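Local coordinates for protein putative NAD(P)H nitroreductase MhqN (Bacillus subtilis, PDB 3BEM) that is a putative FMN-dependent NAD(P)H nitroreductase that works as a homodimer and may contribute to the degradation of aromatic compounds, at residues B[135-138]-B[139-143]. The protein carries 3 engineered substitutions. Residues are numbered along the deposited sequence; the frame is centred on the assembly and turned at random.
Sequences GEQF and KRDEA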
loop_
_atom_site.group_PDB
_atom_site.type_symbol
_atom_site.label_atom_id
_atom_site.label_comp_id
_atom_site.label_asym_id
_atom_site.label_seq_id
_atom_site.Cartn_x
_atom_site.Cartn_y
_atom_site.Cartn_z
ATOM N N GLY B 135 7.166 10.709 -17.618
ATOM C CA GLY B 135 8.483 10.083 -17.824
ATOM C C GLY B 135 8.831 8.886 -16.969
ATOM O O GLY B 135 7.986 8.318 -16.294
ATOM N N GLU B 136 10.095 8.488 -17.028
ATOM C CA GLU B 136 10.533 7.197 -16.510
ATOM C C GLU B 136 10.444 7.115 -15.003
ATOM O O GLU B 136 10.040 6.069 -14.451
ATOM C CB GLU B 136 11.990 6.924 -16.924
ATOM C CG GLU B 136 12.176 6.659 -18.418
ATOM C CD GLU B 136 11.136 5.706 -18.991
ATOM O OE1 GLU B 136 11.088 4.525 -18.550
ATOM O OE2 GLU B 136 10.343 6.168 -19.850
ATOM N N GLN B 137 10.859 8.181 -14.321
ATOM C CA GLN B 137 10.778 8.187 -12.861
ATOM C C GLN B 137 9.323 7.955 -12.423
ATOM O O GLN B 137 9.087 7.159 -11.516
ATOM C CB GLN B 137 11.322 9.474 -12.233
ATOM C CG GLN B 137 11.371 9.418 -10.730
ATOM C CD GLN B 137 11.960 10.665 -10.075
ATOM O OE1 GLN B 137 12.994 10.586 -9.400
ATOM N NE2 GLN B 137 11.293 11.821 -10.253
ATOM N N PHE B 138 8.388 8.678 -13.036
ATOM C CA PHE B 138 6.976 8.539 -12.707
ATOM C C PHE B 138 6.481 7.091 -12.936
ATOM O O PHE B 138 5.758 6.546 -12.110
ATOM C CB PHE B 138 6.104 9.528 -13.471
ATOM C CG PHE B 138 4.637 9.385 -13.151
ATOM C CD1 PHE B 138 4.153 9.808 -11.913
ATOM C CD2 PHE B 138 3.755 8.772 -14.042
ATOM C CE1 PHE B 138 2.810 9.636 -11.579
ATOM C CE2 PHE B 138 2.415 8.610 -13.703
ATOM C CZ PHE B 138 1.966 9.044 -12.452
ATOM N N LYS B 139 6.845 6.479 -14.056
ATOM C CA LYS B 139 6.497 5.102 -14.367
ATOM C C LYS B 139 6.953 4.155 -13.279
ATOM O O LYS B 139 6.238 3.239 -12.900
ATOM C CB LYS B 139 7.113 4.662 -15.703
ATOM C CG LYS B 139 6.509 5.347 -16.944
ATOM C CD LYS B 139 7.286 4.974 -18.171
ATOM C CE LYS B 139 6.872 5.801 -19.350
ATOM N NZ LYS B 139 7.712 5.410 -20.539
ATOM N N ARG B 140 8.163 4.390 -12.763
ATOM C CA ARG B 140 8.692 3.558 -11.691
ATOM C C ARG B 140 8.006 3.861 -10.356
ATOM O O ARG B 140 7.734 2.928 -9.582
ATOM C CB ARG B 140 10.216 3.758 -11.603
ATOM C CG ARG B 140 10.879 2.904 -10.570
ATOM C CD ARG B 140 12.395 2.906 -10.734
ATOM N NE ARG B 140 12.916 2.092 -9.667
ATOM C CZ ARG B 140 13.206 2.543 -8.464
ATOM N NH1 ARG B 140 13.131 3.830 -8.192
ATOM N NH2 ARG B 140 13.586 1.678 -7.528
ATOM N N ASP B 141 7.786 5.140 -10.070
ATOM C CA ASP B 141 7.032 5.538 -8.875
ATOM C C ASP B 141 5.675 4.811 -8.847
ATOM O O ASP B 141 5.243 4.342 -7.781
ATOM C CB ASP B 141 6.719 7.026 -8.857
ATOM C CG ASP B 141 7.912 7.916 -8.664
ATOM O OD1 ASP B 141 9.012 7.396 -8.360
ATOM O OD2 ASP B 141 7.704 9.156 -8.825
ATOM N N GLU B 142 5.031 4.761 -10.011
ATOM C CA GLU B 142 3.707 4.157 -10.160
ATOM C C GLU B 142 3.753 2.666 -9.931
ATOM O O GLU B 142 2.857 2.095 -9.282
ATOM C CB GLU B 142 3.129 4.490 -11.551
ATOM C CG GLU B 142 2.480 5.854 -11.553
ATOM C CD GLU B 142 1.186 5.883 -10.733
ATOM O OE1 GLU B 142 0.143 5.387 -11.203
ATOM O OE2 GLU B 142 1.218 6.389 -9.602
ATOM N N ALA B 143 4.822 2.037 -10.390
ATOM C CA ALA B 143 5.069 0.608 -10.140
ATOM C C ALA B 143 5.123 0.349 -8.633
ATOM O O ALA B 143 4.485 -0.582 -8.139
ATOM C CB ALA B 143 6.357 0.181 -10.786
HETATM O O HOH W 1 8.003 11.319 -10.360
#
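Lys139 turns back over the start of helix 136-161: its N donates to Gly135 O (3.1 Å), the N-cap carbonyl, and its chain, extended beyond CG, runs past that same oxygen to bring NZ to Glu136 OE2 at 2.8 Å. NZ comes in on the syn side of the carboxylate, 18° out of its plane; Glu136, bent at chi2 (-45°), folds down to meet it. Glu132 of the preceding helix and the hydroxyl of Tyr99 also bind NZ, and a methionine in place of Lys139 would probably leave both carboxylates without their shared positive charge and loosen the junction between the two helices. Arg140 takes the next turn bond, N to Glu136 O (3.0 Å), while its guanidinium leads off to Glu187 and to Asp141 of the second subunit. Asp141 N reaches Gln137 O at 2.8 Å; its OD2 accepts from a water (2.7 Å) that Gln137 NE2 contacts only weakly, and also pairs with Arg140 of the second subunit. At Glu142, about 5 Å from a bound FMN, N bonds to Phe138 O, and CG sits over one face of the Phe138 ring, 3.7 Å from its centroid, in a CH-pi contact. Its carboxylate, nearly parallel to the ring, is salt-bridged to Arg145. Charges met partly within the helix and partly beyond it thus join its start to helix 117-134 and the dimer interface.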